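Local coordinates for protein glucose-resistance amylase regulator (Weissella paramesenteroides ATCC 33313, PDB 4RK6) that binds glucose between the two lobes of a LacI-family sugar-binding core and probably acts as a DNA-binding transcriptional repressor, at residues 109-112 / 113-117; 119-123 / 124-128; 151-155 / 156-160; 212-215 / 216-219. All coordinates share one frame; numbering follows the deposited sequence. Where two conformers were deposited one is given.

Contact 1 of 4, residues 109-112 / 113-117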
loop_
_atom_site.group_PDB
_atom_site.type_symbol
_atom_site.label_atom_id
_atom_site.label_comp_id
_atom_site.label_asym_id
_atom_site.label_seq_id
_atom_site.Cartn_x
_atom_site.Cartn_y
_atom_site.Cartn_z
ATOM N N ASN A 109 2.125 21.421 7.216
ATOM C CA ASN A 109 1.392 22.287 8.111
ATOM C C ASN A 109 -0.104 22.011 8.049
ATOM O O ASN A 109 -0.757 22.330 7.062
ATOM C CB ASN A 109 1.669 23.757 7.803
ATOM C CG ASN A 109 1.075 24.706 8.837
ATOM O OD1 ASN A 109 -0.140 24.835 8.995
ATOM N ND2 ASN A 109 1.956 25.426 9.527
ATOM N N GLU A 110 -0.636 21.439 9.119
ATOM C CA GLU A 110 -2.010 20.933 9.114
ATOM C C GLU A 110 -3.054 22.028 8.904
ATOM O O GLU A 110 -3.980 21.849 8.119
ATOM C CB GLU A 110 -2.302 20.127 10.384
ATOM C CG GLU A 110 -1.688 18.738 10.397
ATOM C CD GLU A 110 -2.533 17.702 9.654
ATOM O OE1 GLU A 110 -3.680 18.002 9.242
ATOM O OE2 GLU A 110 -2.049 16.574 9.524
ATOM N N PHE A 111 -2.919 23.173 9.572
ATOM C CA PHE A 111 -3.915 24.202 9.372
ATOM C C PHE A 111 -3.860 24.769 7.957
ATOM O O PHE A 111 -4.895 25.043 7.362
ATOM C CB PHE A 111 -3.826 25.330 10.402
ATOM C CG PHE A 111 -4.903 26.349 10.221
ATOM C CD1 PHE A 111 -6.204 26.088 10.654
ATOM C CD2 PHE A 111 -4.647 27.528 9.535
ATOM C CE1 PHE A 111 -7.216 26.995 10.430
ATOM C CE2 PHE A 111 -5.659 28.442 9.318
ATOM C CZ PHE A 111 -6.943 28.176 9.766
ATOM N N GLU A 112 -2.658 24.971 7.429
ATOM C CA GLU A 112 -2.522 25.476 6.065
ATOM C C GLU A 112 -3.151 24.530 5.054
ATOM O O GLU A 112 -3.824 24.987 4.109
ATOM C CB GLU A 112 -1.054 25.689 5.725
ATOM C CG GLU A 112 -0.797 26.477 4.454
ATOM C CD GLU A 112 0.688 26.684 4.197
ATOM O OE1 GLU A 112 1.146 26.379 3.078
ATOM O OE2 GLU A 112 1.407 27.141 5.115
HETATM N N MSE A 113 -2.919 23.221 5.227
HETATM C CA MSE A 113 -3.544 22.217 4.327
HETATM C C MSE A 113 -5.023 22.369 4.361
HETATM O O MSE A 113 -5.670 22.552 3.315
HETATM C CB MSE A 113 -3.220 20.774 4.703
HETATM C CG MSE A 113 -1.775 20.414 4.393
HETATM SE SE MSE A 113 -1.586 18.456 4.399
HETATM C CE MSE A 113 -1.588 18.210 6.364
HETATM N N MSE A 114 -5.590 22.338 5.563
HETATM C CA MSE A 114 -7.048 22.382 5.703
HETATM C C MSE A 114 -7.622 23.678 5.222
HETATM O O MSE A 114 -8.644 23.708 4.533
HETATM C CB MSE A 114 -7.470 22.175 7.146
HETATM C CG MSE A 114 -8.983 22.158 7.306
HETATM SE SE MSE A 114 -9.770 20.558 6.453
HETATM C CE MSE A 114 -8.910 19.248 7.608
ATOM N N ASN A 115 -6.990 24.776 5.600
ATOM C CA ASN A 115 -7.461 26.066 5.186
ATOM C C ASN A 115 -7.407 26.265 3.658
ATOM O O ASN A 115 -8.307 26.866 3.093
ATOM C CB ASN A 115 -6.694 27.150 5.910
ATOM C CG ASN A 115 -7.342 28.483 5.764
ATOM O OD1 ASN A 115 -8.476 28.683 6.202
ATOM N ND2 ASN A 115 -6.649 29.407 5.102
ATOM N N SER A 116 -6.396 25.720 2.993
ATOM C CA SER A 116 -6.321 25.789 1.535
ATOM C C SER A 116 -7.513 25.066 0.900
ATOM O O SER A 116 -8.036 25.489 -0.092
ATOM C CB SER A 116 -4.993 25.233 1.002
ATOM O OG SER A 116 -4.940 23.812 1.031
ATOM N N ILE A 117 -7.943 23.965 1.489
ATOM C CA ILE A 117 -9.030 23.193 0.891
ATOM C C ILE A 117 -10.353 23.924 1.079
ATOM O O ILE A 117 -11.136 24.034 0.168
ATOM C CB ILE A 117 -9.135 21.777 1.502
ATOM C CG1 ILE A 117 -7.848 20.984 1.233
ATOM C CG2 ILE A 117 -10.370 21.073 0.967
ATOM C CD1 ILE A 117 -7.752 19.699 2.031
HETATM O O HOH W 1 -3.837 27.998 3.736
#
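Phe111 and Asn115, one turn apart at the start of helix 110-123, meet with the phenyl face turned to the asparagine. Asn115 CB sits off-centre over the ring, 4.2 Å from the centroid of Phe111, in a CH-pi contact, and the ring and amide planes are only 14° apart. Phe111 holds CG anti to its backbone N (chi1 -177°), which sends the ring along the helix surface to where CE2 can touch the asparagine. The amide beyond CB is turned to other partners: OD1 of Asn115 bonds Ser152 on helix 144-155, and ND2 makes a weak bond to a water that also donates to Glu112 O.

On another side of the helix, Glu110 and Met113, a selenomethionine, converge. The glutamate folds back at chi2 (-83°), and the Met113 chain, bent at its last torsion, lays its terminal methyl against the carboxylate, with Met113 CE 3.5 Å from Glu110 CD. The carboxylate itself forms a salt bridge with Arg145, a glucose-pocket residue, and the Glu110 side chain comes within about 4 Å of the bound glucose (nearest atoms).

Asn109 is the N-cap: its OD1 accepts from Glu112 N at 3.0 Å, while its carbonyl O takes Met113 N at 3.0 Å. At the far end of the segment, in one of the two Ser116 conformers, OG donates to Met113 O, which also takes Ile117 N.

The cap satisfies an amide of the first helical turn, and the Arg145 salt bridge, with a methyl packed on the carboxylate, would restrict the motion of a charged group beside the glucose site.

Contact 2 of 4, residues 119-123 / 124-128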
loop_
_atom_site.group_PDB
_atom_site.type_symbol
_atom_site.label_atom_id
_atom_site.label_comp_id
_atom_site.label_asym_id
_atom_site.label_seq_id
_atom_site.Cartn_x
_atom_site.Cartn_y
_atom_site.Cartn_z
ATOM N N ASP A 119 -10.770 27.116 1.614
ATOM C CA ASP A 119 -10.748 28.316 0.780
ATOM C C ASP A 119 -11.141 28.034 -0.682
ATOM O O ASP A 119 -11.934 28.755 -1.295
ATOM C CB ASP A 119 -9.372 28.966 0.832
ATOM C CG ASP A 119 -9.430 30.437 0.539
ATOM O OD1 ASP A 119 -10.123 31.174 1.272
ATOM O OD2 ASP A 119 -8.801 30.849 -0.442
ATOM N N TYR A 120 -10.576 26.965 -1.222
ATOM C CA TYR A 120 -10.877 26.532 -2.575
ATOM C C TYR A 120 -12.335 26.129 -2.725
ATOM O O TYR A 120 -13.010 26.545 -3.667
ATOM C CB TYR A 120 -9.951 25.359 -2.967
ATOM C CG TYR A 120 -10.287 24.761 -4.286
ATOM C CD1 TYR A 120 -10.220 25.518 -5.444
ATOM C CD2 TYR A 120 -10.685 23.444 -4.386
ATOM C CE1 TYR A 120 -10.537 24.969 -6.683
ATOM C CE2 TYR A 120 -11.004 22.889 -5.610
ATOM C CZ TYR A 120 -10.937 23.636 -6.745
ATOM O OH TYR A 120 -11.263 23.034 -7.941
ATOM N N LEU A 121 -12.843 25.310 -1.812
ATOM C CA LEU A 121 -14.221 24.858 -1.935
ATOM C C LEU A 121 -15.218 26.022 -1.845
ATOM O O LEU A 121 -16.184 26.056 -2.592
ATOM C CB LEU A 121 -14.556 23.805 -0.883
ATOM C CG LEU A 121 -13.931 22.419 -1.154
ATOM C CD1 LEU A 121 -14.204 21.465 -0.007
ATOM C CD2 LEU A 121 -14.419 21.828 -2.453
ATOM N N ILE A 122 -14.957 26.967 -0.951
ATOM C CA ILE A 122 -15.809 28.163 -0.828
ATOM C C ILE A 122 -15.705 29.040 -2.087
ATOM O O ILE A 122 -16.711 29.547 -2.583
ATOM C CB ILE A 122 -15.468 28.956 0.454
ATOM C CG1 ILE A 122 -15.938 28.148 1.676
ATOM C CG2 ILE A 122 -16.079 30.363 0.439
ATOM C CD1 ILE A 122 -15.413 28.715 2.973
ATOM N N ASP A 123 -14.503 29.204 -2.616
ATOM C CA ASP A 123 -14.300 29.900 -3.907
ATOM C C ASP A 123 -15.088 29.227 -5.052
ATOM O O ASP A 123 -15.544 29.894 -5.976
ATOM C CB ASP A 123 -12.814 29.951 -4.276
ATOM C CG ASP A 123 -12.026 30.999 -3.495
ATOM O OD1 ASP A 123 -12.625 31.780 -2.738
ATOM O OD2 ASP A 123 -10.786 31.028 -3.639
HETATM N N MSE A 124 -15.243 27.904 -4.976
HETATM C CA MSE A 124 -15.981 27.143 -5.981
HETATM C C MSE A 124 -17.468 27.112 -5.690
HETATM O O MSE A 124 -18.211 26.432 -6.387
HETATM C CB MSE A 124 -15.416 25.722 -6.055
HETATM C CG MSE A 124 -13.992 25.627 -6.579
HETATM SE SE MSE A 124 -13.803 26.217 -8.447
HETATM C CE MSE A 124 -14.335 24.498 -9.263
ATOM N N GLY A 125 -17.913 27.825 -4.647
ATOM C CA GLY A 125 -19.340 28.061 -4.383
ATOM C C GLY A 125 -19.999 27.153 -3.367
ATOM O O GLY A 125 -21.240 27.178 -3.205
ATOM N N HIS A 126 -19.195 26.336 -2.685
ATOM C CA HIS A 126 -19.693 25.441 -1.653
ATOM C C HIS A 126 -19.775 26.175 -0.321
ATOM O O HIS A 126 -18.928 27.015 -0.017
ATOM C CB HIS A 126 -18.798 24.215 -1.529
ATOM C CG HIS A 126 -18.762 23.403 -2.780
ATOM N ND1 HIS A 126 -19.634 22.361 -3.008
ATOM C CD2 HIS A 126 -18.011 23.519 -3.899
ATOM C CE1 HIS A 126 -19.429 21.878 -4.221
ATOM N NE2 HIS A 126 -18.429 22.545 -4.771
ATOM N N LYS A 127 -20.828 25.860 0.427
ATOM C CA LYS A 127 -21.067 26.401 1.772
ATOM C C LYS A 127 -21.292 25.307 2.803
ATOM O O LYS A 127 -20.770 25.363 3.918
ATOM C CB LYS A 127 -22.282 27.339 1.748
ATOM C CG LYS A 127 -21.934 28.787 1.404
ATOM C CD LYS A 127 -23.148 29.707 1.291
ATOM C CE LYS A 127 -23.827 29.971 2.631
ATOM N NZ LYS A 127 -24.990 29.073 2.884
ATOM N N ASN A 128 -22.084 24.306 2.431
ATOM C CA ASN A 128 -22.318 23.168 3.296
ATOM C C ASN A 128 -21.315 22.062 3.006
ATOM O O ASN A 128 -21.354 21.473 1.930
ATOM C CB ASN A 128 -23.743 22.683 3.104
ATOM C CG ASN A 128 -24.740 23.724 3.575
ATOM O OD1 ASN A 128 -24.586 24.281 4.664
ATOM N ND2 ASN A 128 -25.724 24.006 2.766
HETATM O O HOH W 2 -19.204 29.639 -0.930
#
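Leu121 O receives the backbone N of His126 at 3.0 Å, and Gly125 N reaches Ile122 O at 2.9 Å; together these two bonds form the Schellman motif that ends helix 110-123. Gly125 carries the positive phi (98°) of the motif, a conformation that suits glycine, because a CB there would be jammed against the preceding carbonyl O. Leu121 O and Ile122 O thus find donors beyond the helix end. Tyr120 O still accepts from Met124 N in helical fashion at 2.9 Å, and the same amide makes a weak second bond to Leu121 O. A water donates to both Ile122 O and His126 O, bridging the helix end and the departing chain, and His126 O also receives a CA-H...O contact from Ile122 CA at 3.4 Å.

The selenomethionine Met124 folds back over Tyr120. Its CG lies over one ring face, 3.8 Å from the Tyr120 centroid, while SE approaches obliquely in a Met-aromatic contact. Bends at chi2 and chi3 bring the methyl CE on to Tyr120 OH. Both imidazole nitrogens of His126 are satisfied: ND1 pairs with Thr191 OG1 and NE2 with the carbonyl of Leu281.

The turn passes the chain from helix 110-123 to strand 129-132. Leu121 faces strands 192-195 and 220-223, which His126 also touches, and a backbone hydrogen bond between Met124 and Leu283 joins the turn to the C-terminal segment.

Contact 3 of 4, residues 151-155 / 156-160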
loop_
_atom_site.group_PDB
_atom_site.type_symbol
_atom_site.label_atom_id
_atom_site.label_comp_id
_atom_site.label_asym_id
_atom_site.label_seq_id
_atom_site.Cartn_x
_atom_site.Cartn_y
_atom_site.Cartn_z
ATOM N N LYS A 151 -12.289 25.532 12.613
ATOM C CA LYS A 151 -11.655 26.861 12.679
ATOM C C LYS A 151 -11.696 27.543 11.318
ATOM O O LYS A 151 -12.085 28.702 11.201
ATOM C CB LYS A 151 -10.212 26.736 13.150
ATOM C CG LYS A 151 -9.452 28.069 13.225
ATOM C CD LYS A 151 -8.008 27.888 13.673
ATOM C CE LYS A 151 -7.343 29.211 14.048
ATOM N NZ LYS A 151 -7.624 30.329 13.102
ATOM N N SER A 152 -11.329 26.808 10.270
ATOM C CA SER A 152 -11.300 27.387 8.935
ATOM C C SER A 152 -12.704 27.797 8.459
ATOM O O SER A 152 -12.890 28.871 7.884
ATOM C CB SER A 152 -10.645 26.423 7.932
ATOM O OG SER A 152 -10.608 27.020 6.647
HETATM N N MSE A 153 -13.690 26.946 8.699
HETATM C CA MSE A 153 -15.047 27.216 8.268
HETATM C C MSE A 153 -15.548 28.446 8.990
HETATM O O MSE A 153 -16.137 29.332 8.374
HETATM C CB MSE A 153 -15.975 26.035 8.529
HETATM C CG MSE A 153 -15.660 24.806 7.661
HETATM SE SE MSE A 153 -16.344 25.053 5.849
HETATM C CE MSE A 153 -18.247 24.666 6.171
ATOM N N THR A 154 -15.313 28.510 10.298
ATOM C CA THR A 154 -15.766 29.674 11.063
ATOM C C THR A 154 -14.953 30.942 10.734
ATOM O O THR A 154 -15.537 32.023 10.693
ATOM C CB THR A 154 -15.818 29.380 12.576
ATOM O OG1 THR A 154 -14.534 28.997 13.052
ATOM C CG2 THR A 154 -16.782 28.264 12.879
ATOM N N ASP A 155 -13.646 30.817 10.444
ATOM C CA ASP A 155 -12.823 31.955 9.947
ATOM C C ASP A 155 -13.395 32.558 8.651
ATOM O O ASP A 155 -13.214 33.742 8.373
ATOM C CB ASP A 155 -11.380 31.533 9.642
ATOM C CG ASP A 155 -10.515 31.316 10.889
ATOM O OD1 ASP A 155 -10.858 31.732 12.005
ATOM O OD2 ASP A 155 -9.436 30.716 10.731
ATOM N N HIS A 156 -14.061 31.725 7.852
ATOM C CA HIS A 156 -14.702 32.127 6.592
ATOM C C HIS A 156 -16.167 32.566 6.778
ATOM O O HIS A 156 -16.927 32.686 5.805
ATOM C CB HIS A 156 -14.632 30.958 5.578
ATOM C CG HIS A 156 -13.291 30.785 4.934
ATOM N ND1 HIS A 156 -12.258 30.084 5.523
ATOM C CD2 HIS A 156 -12.822 31.210 3.736
ATOM C CE1 HIS A 156 -11.209 30.089 4.717
ATOM N NE2 HIS A 156 -11.523 30.772 3.629
ATOM N N ASN A 157 -16.553 32.804 8.030
ATOM C CA ASN A 157 -17.890 33.275 8.385
ATOM C C ASN A 157 -19.010 32.310 8.051
ATOM O O ASN A 157 -20.136 32.713 7.804
ATOM C CB ASN A 157 -18.154 34.661 7.781
ATOM C CG ASN A 157 -17.100 35.664 8.191
ATOM O OD1 ASN A 157 -16.699 35.718 9.361
ATOM N ND2 ASN A 157 -16.623 36.447 7.233
ATOM N N LEU A 158 -18.708 31.018 8.099
ATOM C CA LEU A 158 -19.757 30.007 8.029
ATOM C C LEU A 158 -20.091 29.572 9.444
ATOM O O LEU A 158 -19.365 29.878 10.391
ATOM C CB LEU A 158 -19.320 28.825 7.147
ATOM C CG LEU A 158 -19.032 29.244 5.700
ATOM C CD1 LEU A 158 -18.611 28.029 4.870
ATOM C CD2 LEU A 158 -20.219 29.957 5.058
ATOM N N ALA A 159 -21.195 28.862 9.580
ATOM C CA ALA A 159 -21.764 28.576 10.885
ATOM C C ALA A 159 -21.818 27.085 11.118
ATOM O O ALA A 159 -21.635 26.284 10.191
ATOM C CB ALA A 159 -23.158 29.182 10.975
ATOM N N TYR A 160 -22.088 26.709 12.364
ATOM C CA TYR A 160 -22.206 25.300 12.733
ATOM C C TYR A 160 -23.195 24.522 11.865
ATOM O O TYR A 160 -22.982 23.333 11.627
ATOM C CB TYR A 160 -22.557 25.144 14.220
ATOM C CG TYR A 160 -21.545 25.802 15.134
ATOM C CD1 TYR A 160 -20.202 25.407 15.124
ATOM C CD2 TYR A 160 -21.923 26.834 15.996
ATOM C CE1 TYR A 160 -19.272 26.013 15.957
ATOM C CE2 TYR A 160 -21.004 27.446 16.830
ATOM C CZ TYR A 160 -19.682 27.036 16.810
ATOM O OH TYR A 160 -18.778 27.650 17.645
#
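Ser152 O draws two hydrogen bonds from His156. The imidazole ND1 donates over 2.7 Å to Ser152 O, which lies in the ring plane at its edge, and the histidine backbone N adds a bond of 3.1 Å to the same oxygen from the opposite face of the carbonyl plane. With CG beside the backbone N (chi1 -77°), the ring is brought back over the last turn, and the bond at ND1 fixes its rotation. At the other nitrogen, NE2 pairs with Asp119 OD1.

Backbone bonds close the helix in a Schellman motif: Leu158 N reaches Met153 O at 3.1 Å, and Asn157 N, at the positive-phi position, reaches Thr154 O at 3.0 Å.

Apolar packing accompanies these bonds, as CD1 of Leu158 meets the terminal methyl of selenomethionine Met153, CE to CD1 3.6 Å. Along the helix, charge pairing is provided by Lys151 NZ, which forms a salt bridge with Asp155, its N-H directed to the syn lone pair of OD2.

The contact lies where helix 144-155 gives way to the loop before strand 163-166. Helix 110-123 runs beside it: Ser152 packs on Val118, and the His156 ring rests against Asn115 and Ile122.

Contact 4 of 4, residues 212-215 / 216-219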
loop_
_atom_site.group_PDB
_atom_site.type_symbol
_atom_site.label_atom_id
_atom_site.label_comp_id
_atom_site.label_asym_id
_atom_site.label_seq_id
_atom_site.Cartn_x
_atom_site.Cartn_y
_atom_site.Cartn_z
ATOM N N GLY A 212 -26.568 5.160 -7.820
ATOM C CA GLY A 212 -27.098 5.913 -8.956
ATOM C C GLY A 212 -26.731 7.385 -9.021
ATOM O O GLY A 212 -27.461 8.182 -9.619
ATOM N N LYS A 213 -25.605 7.752 -8.411
ATOM C CA LYS A 213 -25.147 9.130 -8.413
ATOM C C LYS A 213 -23.742 9.181 -8.972
ATOM O O LYS A 213 -23.143 8.142 -9.254
ATOM C CB LYS A 213 -25.237 9.706 -7.003
ATOM C CG LYS A 213 -26.694 9.795 -6.493
ATOM C CD LYS A 213 -26.871 10.683 -5.276
ATOM C CE LYS A 213 -28.347 10.849 -4.896
ATOM N NZ LYS A 213 -29.110 11.706 -5.846
ATOM N N THR A 214 -23.235 10.394 -9.181
ATOM C CA THR A 214 -21.932 10.580 -9.772
ATOM C C THR A 214 -21.214 11.738 -9.112
ATOM O O THR A 214 -21.819 12.769 -8.849
ATOM C CB THR A 214 -22.073 10.884 -11.278
ATOM O OG1 THR A 214 -22.877 9.859 -11.887
ATOM C CG2 THR A 214 -20.711 10.930 -11.963
ATOM N N VAL A 215 -19.924 11.542 -8.853
ATOM C CA VAL A 215 -19.025 12.615 -8.408
ATOM C C VAL A 215 -18.428 13.216 -9.664
ATOM O O VAL A 215 -17.977 12.451 -10.524
ATOM C CB VAL A 215 -17.898 12.005 -7.539
ATOM C CG1 VAL A 215 -16.816 13.023 -7.224
ATOM C CG2 VAL A 215 -18.464 11.419 -6.254
ATOM N N PRO A 216 -18.394 14.541 -9.816
ATOM C CA PRO A 216 -18.738 15.553 -8.788
ATOM C C PRO A 216 -20.167 16.117 -8.836
ATOM O O PRO A 216 -20.526 16.905 -7.968
ATOM C CB PRO A 216 -17.763 16.683 -9.093
ATOM C CG PRO A 216 -17.568 16.591 -10.569
ATOM C CD PRO A 216 -17.549 15.111 -10.884
ATOM N N GLU A 217 -20.964 15.701 -9.815
ATOM C CA GLU A 217 -22.309 16.282 -10.025
ATOM C C GLU A 217 -23.103 16.265 -8.729
ATOM O O GLU A 217 -23.783 17.231 -8.402
ATOM C CB GLU A 217 -23.091 15.502 -11.107
ATOM C CG GLU A 217 -22.670 15.763 -12.550
ATOM C CD GLU A 217 -21.211 15.438 -12.843
ATOM O OE1 GLU A 217 -20.530 16.307 -13.431
ATOM O OE2 GLU A 217 -20.729 14.332 -12.480
ATOM N N ASP A 218 -23.027 15.150 -7.998
ATOM C CA ASP A 218 -23.849 14.940 -6.807
ATOM C C ASP A 218 -23.105 15.116 -5.495
ATOM O O ASP A 218 -23.714 15.057 -4.434
ATOM C CB ASP A 218 -24.479 13.554 -6.871
ATOM C CG ASP A 218 -25.384 13.390 -8.086
ATOM O OD1 ASP A 218 -26.238 14.276 -8.302
ATOM O OD2 ASP A 218 -25.234 12.401 -8.831
ATOM N N LEU A 219 -21.792 15.311 -5.574
ATOM C CA LEU A 219 -20.921 15.504 -4.405
ATOM C C LEU A 219 -19.521 15.817 -4.888
ATOM O O LEU A 219 -18.946 15.019 -5.623
ATOM C CB LEU A 219 -20.846 14.254 -3.522
ATOM C CG LEU A 219 -19.922 14.378 -2.301
ATOM C CD1 LEU A 219 -20.454 15.392 -1.307
ATOM C CD2 LEU A 219 -19.679 13.019 -1.624
HETATM O O HOH W 3 -27.946 14.257 -5.892
#
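The carboxylate of Asp218 turns OD2 to the chain before it, accepting from Thr214 N at 2.9 Å with its anti lone pair, the one away from OD1. Beside that bond, Lys213 CB touches Asp218 OD2 at 3.3 Å, and the lysine chain crosses the aspartate at about a right angle. Lys213 is extended until its last torsion (chi4 -72°), where it bends. Its NZ stays 4.6 Å from Asp218 OD1, beyond a salt bridge, and a water accepting from NZ and donating to OD1 bridges the two groups.

The Asp218 backbone answers in the other direction, its N donating to Thr214 O at 2.8 Å, so both polar backbone atoms of Thr214 are engaged by one residue. Between them the chain turns through a cis peptide bond ahead of Pro216. Thr214 and Glu217 lie alongside each other, pointing the same way, with CG2 of Thr214 3.4 Å from Glu217 OE2. Val215 CG1 packs on Leu219 O.

This compact turn links helix 198-210 to strand 220-223. Met208 of that helix touches Lys213, Val215, Asp218 and Leu219, while Val215 also meets Pro235 and Ser279, and Pro216 rests on Leu281.

Overall arrangement
Contacts 1 to 4 follow one another along the chain without overlap. Contacts 1 and 2 occupy the start and end of helix 110-123, their centres 14 Å apart. Contact 3, at the end of helix 144-155, is centred about 14 Å from contact 1 and 12 Å from contact 2 and touches both: Ser152 meets Asn115, and His156 meets Asp119, so polar side chains tie the two helices together at two levels. Contact 4 stands apart in the loop entering strand 220-223, its centre about 17 Å from contact 2 and 25 Å from contacts 1 and 3, touching none. Contact 1 borders the glucose site, whereas contacts 2, 3 and 4 form helix ends and turns at the periphery of the lobe containing strands 129-132, 163-166, 192-195 and 220-223.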